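Local coordinates for protein phenazine-1-carboxylate N-methyltransferase (Pseudomonas aeruginosa, PDB 2IP2) that transfers a methyl group from S-adenosyl-L-methionine to phenazine-1-carboxylate, giving 5-methylphenazine-1-carboxylate on the pathway to the virulence pigment pyocyanin, at residues Trp110-Phe124 against Trp287-His299. Sequence-based numbering, arbitrary orientation. Where two conformers were deposited one is given.
Sequences WTPACEALLSGTPGF and WDVHLFMACAGRH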
loop_
_atom_site.group_PDB
_atom_site.type_symbol
_atom_site.label_atom_id
_atom_site.label_comp_id
_atom_site.label_asym_id
_atom_site.label_seq_id
_atom_site.Cartn_x
_atom_site.Cartn_y
_atom_site.Cartn_z
ATOM N N TRP A 110 -7.196 -9.812 -1.525
ATOM C CA TRP A 110 -6.478 -9.385 -0.347
ATOM C C TRP A 110 -7.359 -8.763 0.714
ATOM O O TRP A 110 -6.892 -8.387 1.806
ATOM C CB TRP A 110 -5.328 -8.435 -0.745
ATOM C CG TRP A 110 -4.083 -9.098 -1.071
ATOM C CD1 TRP A 110 -3.604 -9.443 -2.313
ATOM C CD2 TRP A 110 -3.050 -9.446 -0.126
ATOM N NE1 TRP A 110 -2.337 -10.013 -2.191
ATOM C CE2 TRP A 110 -1.978 -10.004 -0.866
ATOM C CE3 TRP A 110 -2.950 -9.355 1.278
ATOM C CZ2 TRP A 110 -0.817 -10.478 -0.265
ATOM C CZ3 TRP A 110 -1.769 -9.868 1.897
ATOM C CH2 TRP A 110 -0.736 -10.411 1.111
ATOM N N THR A 111 -8.648 -8.628 0.434
ATOM C CA THR A 111 -9.565 -8.107 1.456
ATOM C C THR A 111 -9.707 -9.124 2.631
ATOM O O THR A 111 -9.435 -8.767 3.755
ATOM C CB THR A 111 -10.891 -7.679 0.809
ATOM O OG1 THR A 111 -10.578 -6.577 -0.033
ATOM C CG2 THR A 111 -11.959 -7.275 1.852
ATOM N N PRO A 112 -10.068 -10.418 2.357
ATOM C CA PRO A 112 -10.179 -11.372 3.500
ATOM C C PRO A 112 -8.857 -11.993 3.927
ATOM O O PRO A 112 -8.780 -13.197 4.285
ATOM C CB PRO A 112 -11.179 -12.428 2.968
ATOM C CG PRO A 112 -10.839 -12.479 1.513
ATOM C CD PRO A 112 -10.477 -11.024 1.081
ATOM N N ALA A 113 -7.798 -11.191 3.954
ATOM C CA ALA A 113 -6.483 -11.749 4.187
ATOM C C ALA A 113 -6.401 -12.425 5.584
ATOM O O ALA A 113 -5.672 -13.409 5.774
ATOM C CB ALA A 113 -5.448 -10.630 4.092
ATOM N N CYS A 114 -7.099 -11.861 6.565
ATOM C CA CYS A 114 -7.049 -12.442 7.934
ATOM C C CYS A 114 -7.640 -13.854 7.934
ATOM O O CYS A 114 -6.985 -14.798 8.323
ATOM C CB CYS A 114 -7.750 -11.519 8.922
ATOM S SG CYS A 114 -7.491 -12.093 10.638
ATOM N N GLU A 115 -8.852 -13.973 7.406
ATOM C CA GLU A 115 -9.553 -15.251 7.368
ATOM C C GLU A 115 -8.710 -16.285 6.553
ATOM O O GLU A 115 -8.633 -17.498 6.904
ATOM C CB GLU A 115 -10.966 -15.126 6.787
ATOM C CG GLU A 115 -11.726 -16.467 6.677
ATOM C CD GLU A 115 -13.132 -16.334 6.094
ATOM O OE1 GLU A 115 -13.573 -15.192 5.826
ATOM O OE2 GLU A 115 -13.814 -17.374 5.896
ATOM N N ALA A 116 -8.046 -15.793 5.506
ATOM C CA ALA A 116 -7.212 -16.596 4.602
ATOM C C ALA A 116 -6.023 -17.179 5.361
ATOM O O ALA A 116 -5.794 -18.390 5.320
ATOM C CB ALA A 116 -6.758 -15.745 3.386
ATOM N N LEU A 117 -5.260 -16.341 6.068
ATOM C CA LEU A 117 -4.057 -16.844 6.726
ATOM C C LEU A 117 -4.385 -17.754 7.927
ATOM O O LEU A 117 -3.560 -18.611 8.298
ATOM C CB LEU A 117 -3.151 -15.673 7.227
ATOM C CG LEU A 117 -2.447 -15.004 6.001
ATOM C CD1 LEU A 117 -2.108 -13.501 6.149
ATOM C CD2 LEU A 117 -1.230 -15.885 5.507
ATOM N N LEU A 118 -5.534 -17.534 8.540
ATOM C CA LEU A 118 -6.013 -18.429 9.623
ATOM C C LEU A 118 -6.454 -19.785 9.036
ATOM O O LEU A 118 -5.911 -20.846 9.389
ATOM C CB LEU A 118 -7.190 -17.764 10.332
ATOM C CG LEU A 118 -6.954 -16.575 11.300
ATOM C CD1 LEU A 118 -8.183 -16.151 12.093
ATOM C CD2 LEU A 118 -5.821 -16.851 12.286
ATOM N N SER A 119 -7.400 -19.750 8.107
ATOM C CA SER A 119 -8.053 -20.984 7.605
ATOM C C SER A 119 -7.155 -21.794 6.630
ATOM O O SER A 119 -7.289 -23.022 6.455
ATOM C CB SER A 119 -9.384 -20.622 6.930
ATOM O OG SER A 119 -9.134 -19.970 5.680
ATOM N N GLY A 120 -6.277 -21.092 5.930
ATOM C CA GLY A 120 -5.552 -21.716 4.834
ATOM C C GLY A 120 -6.214 -21.667 3.465
ATOM O O GLY A 120 -5.604 -22.098 2.491
ATOM N N THR A 121 -7.434 -21.126 3.376
ATOM C CA THR A 121 -8.109 -20.958 2.097
ATOM C C THR A 121 -7.588 -19.635 1.535
ATOM O O THR A 121 -7.637 -18.636 2.206
ATOM C CB THR A 121 -9.635 -20.876 2.287
ATOM O OG1 THR A 121 -10.073 -22.034 3.004
ATOM C CG2 THR A 121 -10.386 -20.778 0.920
ATOM N N PRO A 122 -7.062 -19.637 0.312
ATOM C CA PRO A 122 -6.504 -18.409 -0.300
ATOM C C PRO A 122 -7.570 -17.306 -0.291
ATOM O O PRO A 122 -8.744 -17.593 -0.447
ATOM C CB PRO A 122 -6.178 -18.861 -1.719
ATOM C CG PRO A 122 -5.815 -20.348 -1.470
ATOM C CD PRO A 122 -6.918 -20.800 -0.574
ATOM N N GLY A 123 -7.169 -16.064 -0.024
ATOM C CA GLY A 123 -8.116 -14.938 -0.088
ATOM C C GLY A 123 -8.854 -14.852 -1.411
ATOM O O GLY A 123 -10.048 -14.520 -1.431
ATOM N N PHE A 124 -8.191 -15.232 -2.496
ATOM C CA PHE A 124 -8.895 -15.216 -3.798
ATOM C C PHE A 124 -10.149 -16.144 -3.703
ATOM O O PHE A 124 -11.257 -15.764 -4.067
ATOM C CB PHE A 124 -8.035 -15.643 -4.981
ATOM C CG PHE A 124 -8.764 -15.475 -6.299
ATOM C CD1 PHE A 124 -9.691 -16.475 -6.755
ATOM C CD2 PHE A 124 -8.634 -14.292 -7.022
ATOM C CE1 PHE A 124 -10.423 -16.310 -7.951
ATOM C CE2 PHE A 124 -9.334 -14.106 -8.244
ATOM C CZ PHE A 124 -10.272 -15.118 -8.694
ATOM N N TRP A 287 6.063 -11.152 -2.364
ATOM C CA TRP A 287 5.587 -12.071 -3.443
ATOM C C TRP A 287 5.166 -13.452 -2.908
ATOM O O TRP A 287 4.169 -14.063 -3.370
ATOM C CB TRP A 287 6.644 -12.246 -4.520
ATOM C CG TRP A 287 6.787 -11.071 -5.461
ATOM C CD1 TRP A 287 7.896 -10.266 -5.623
ATOM C CD2 TRP A 287 5.772 -10.540 -6.336
ATOM N NE1 TRP A 287 7.627 -9.288 -6.560
ATOM C CE2 TRP A 287 6.343 -9.444 -7.022
ATOM C CE3 TRP A 287 4.458 -10.912 -6.622
ATOM C CZ2 TRP A 287 5.627 -8.699 -7.995
ATOM C CZ3 TRP A 287 3.754 -10.195 -7.622
ATOM C CH2 TRP A 287 4.344 -9.119 -8.286
ATOM N N ASP A 288 5.910 -13.964 -1.927
ATOM C CA ASP A 288 5.572 -15.283 -1.382
ATOM C C ASP A 288 4.203 -15.321 -0.698
ATOM O O ASP A 288 3.429 -16.264 -0.914
ATOM C CB ASP A 288 6.642 -15.700 -0.403
ATOM C CG ASP A 288 6.316 -17.049 0.278
ATOM O OD1 ASP A 288 6.346 -18.060 -0.444
ATOM O OD2 ASP A 288 6.075 -17.072 1.526
ATOM N N VAL A 289 3.896 -14.270 0.078
ATOM C CA VAL A 289 2.608 -14.241 0.780
ATOM C C VAL A 289 1.497 -14.031 -0.234
ATOM O O VAL A 289 0.426 -14.650 -0.159
ATOM C CB VAL A 289 2.564 -13.240 1.960
ATOM C CG1 VAL A 289 1.170 -13.265 2.610
ATOM C CG2 VAL A 289 3.594 -13.653 3.086
ATOM N N HIS A 290 1.796 -13.207 -1.235
ATOM C CA HIS A 290 0.832 -12.994 -2.306
ATOM C C HIS A 290 0.500 -14.303 -3.045
ATOM O O HIS A 290 -0.682 -14.569 -3.389
ATOM C CB HIS A 290 1.391 -11.991 -3.306
ATOM C CG HIS A 290 0.523 -11.834 -4.523
ATOM N ND1 HIS A 290 -0.791 -11.390 -4.445
ATOM C CD2 HIS A 290 0.769 -12.070 -5.838
ATOM C CE1 HIS A 290 -1.295 -11.322 -5.670
ATOM N NE2 HIS A 290 -0.376 -11.737 -6.532
ATOM N N LEU A 291 1.518 -15.139 -3.283
ATOM C CA LEU A 291 1.293 -16.437 -3.956
ATOM C C LEU A 291 0.312 -17.329 -3.184
ATOM O O LEU A 291 -0.562 -17.980 -3.785
ATOM C CB LEU A 291 2.639 -17.148 -4.227
ATOM C CG LEU A 291 2.623 -18.395 -5.120
ATOM C CD1 LEU A 291 1.771 -18.158 -6.368
ATOM C CD2 LEU A 291 4.028 -18.721 -5.561
ATOM N N PHE A 292 0.437 -17.343 -1.849
ATOM C CA PHE A 292 -0.534 -17.975 -1.016
ATOM C C PHE A 292 -1.921 -17.314 -1.191
ATOM O O PHE A 292 -2.938 -18.002 -1.389
ATOM C CB PHE A 292 -0.144 -17.941 0.492
ATOM C CG PHE A 292 -1.315 -18.290 1.367
ATOM C CD1 PHE A 292 -1.748 -19.629 1.456
ATOM C CD2 PHE A 292 -2.086 -17.259 1.988
ATOM C CE1 PHE A 292 -2.914 -19.940 2.183
ATOM C CE2 PHE A 292 -3.218 -17.546 2.727
ATOM C CZ PHE A 292 -3.652 -18.909 2.828
ATOM N N MET A 293 -1.940 -15.975 -1.119
ATOM C CA MET A 293 -3.231 -15.231 -1.091
ATOM C C MET A 293 -3.975 -15.483 -2.402
ATOM O O MET A 293 -5.207 -15.572 -2.405
ATOM C CB MET A 293 -3.009 -13.738 -0.870
ATOM C CG MET A 293 -4.297 -12.907 -0.450
ATOM S SD MET A 293 -4.868 -13.564 1.127
ATOM C CE MET A 293 -3.484 -13.296 2.264
ATOM N N ALA A 294 -3.223 -15.672 -3.495
ATOM C CA ALA A 294 -3.850 -15.845 -4.810
ATOM C C ALA A 294 -4.289 -17.300 -5.063
ATOM O O ALA A 294 -5.382 -17.546 -5.497
ATOM C CB ALA A 294 -2.938 -15.413 -5.894
ATOM N N CYS A 295 -3.429 -18.261 -4.745
ATOM C CA CYS A 295 -3.708 -19.626 -5.179
ATOM C C CYS A 295 -3.033 -20.707 -4.337
ATOM O O CYS A 295 -2.821 -21.847 -4.849
ATOM C CB CYS A 295 -3.223 -19.778 -6.610
ATOM S SG CYS A 295 -1.442 -19.617 -6.803
ATOM N N ALA A 296 -2.685 -20.384 -3.096
ATOM C CA ALA A 296 -2.055 -21.350 -2.155
ATOM C C ALA A 296 -0.749 -21.909 -2.711
ATOM O O ALA A 296 -0.354 -23.031 -2.378
ATOM C CB ALA A 296 -3.048 -22.555 -1.806
ATOM N N GLY A 297 -0.073 -21.160 -3.551
ATOM C CA GLY A 297 1.233 -21.597 -3.979
ATOM C C GLY A 297 2.237 -21.190 -2.927
ATOM O O GLY A 297 1.879 -20.493 -1.957
ATOM N N ARG A 298 3.488 -21.605 -3.122
ATOM C CA ARG A 298 4.602 -21.055 -2.337
ATOM C C ARG A 298 5.923 -21.083 -3.112
ATOM O O ARG A 298 6.053 -21.836 -4.066
ATOM C CB ARG A 298 4.781 -21.779 -0.995
ATOM C CG ARG A 298 5.387 -23.185 -1.048
ATOM C CD ARG A 298 4.322 -24.256 -1.280
ATOM N NE ARG A 298 3.040 -24.018 -0.584
ATOM C CZ ARG A 298 2.669 -24.583 0.573
ATOM N NH1 ARG A 298 3.470 -25.429 1.214
ATOM N NH2 ARG A 298 1.482 -24.299 1.102
ATOM N N HIS A 299 6.882 -20.261 -2.693
ATOM C CA HIS A 299 8.213 -20.271 -3.297
ATOM C C HIS A 299 9.167 -21.181 -2.495
ATOM O O HIS A 299 9.003 -21.380 -1.282
ATOM C CB HIS A 299 8.749 -18.832 -3.468
ATOM C CG HIS A 299 7.950 -17.985 -4.427
ATOM N ND1 HIS A 299 7.832 -18.281 -5.767
ATOM C CD2 HIS A 299 7.268 -16.830 -4.248
ATOM C CE1 HIS A 299 7.090 -17.369 -6.367
ATOM N NE2 HIS A 299 6.746 -16.466 -5.470
#
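V289 opens the contact from helix 287-295, its CG1 meeting CH2 at the far end of the W110 indole 3.7 Å away. One residue on, ND1 of H290 accepts a nearly straight hydrogen bond (171°) from NE1 of W110, at 3.1 Å. The bond lies close to both ring planes, so the two rings meet rim to rim and almost coplanar, which implies that ND1 is probably unprotonated. F106 packs edge-to-face with the same imidazole. The F292 ring reaches helix 113-119 with its rim. Its CZ edge faces the carbonyl oxygen of A116 (3.3 Å) and CE1 that of G120, while CD2 of L117 leans obliquely on the ring. C24 and R60 of the second subunit pack on W110 and F292.

M293 is the knob of the interface, lodged among A113, A116, L117 and G123. With CG anti to the backbone N (chi1 -165°), this methylene lies over the five-membered ring of W110, 3.6 Å from its centroid, as a CH-pi contact. Bends at the next two torsions then bring SD to CB of A116 and CE to CB of A113, with the sulfur more distantly above the six-membered ring. The M293 carbonyl O accepts a hydrogen bond from F124 N at 3.0 Å, in the first turn of helix 123-128. Beyond it, the A294 carbonyl O abuts CB of F124, and CB of A296 touches CG of P122.

Within the O-methyltransferase domain, helix 282-295 thus packs on helix 113-119, their short segments crossing at 91°, and on the start of helix 123-128. Two hydrogen bonds from outside helix 113-119 flank the M293 packing and give direction to a mostly apolar, buried contact.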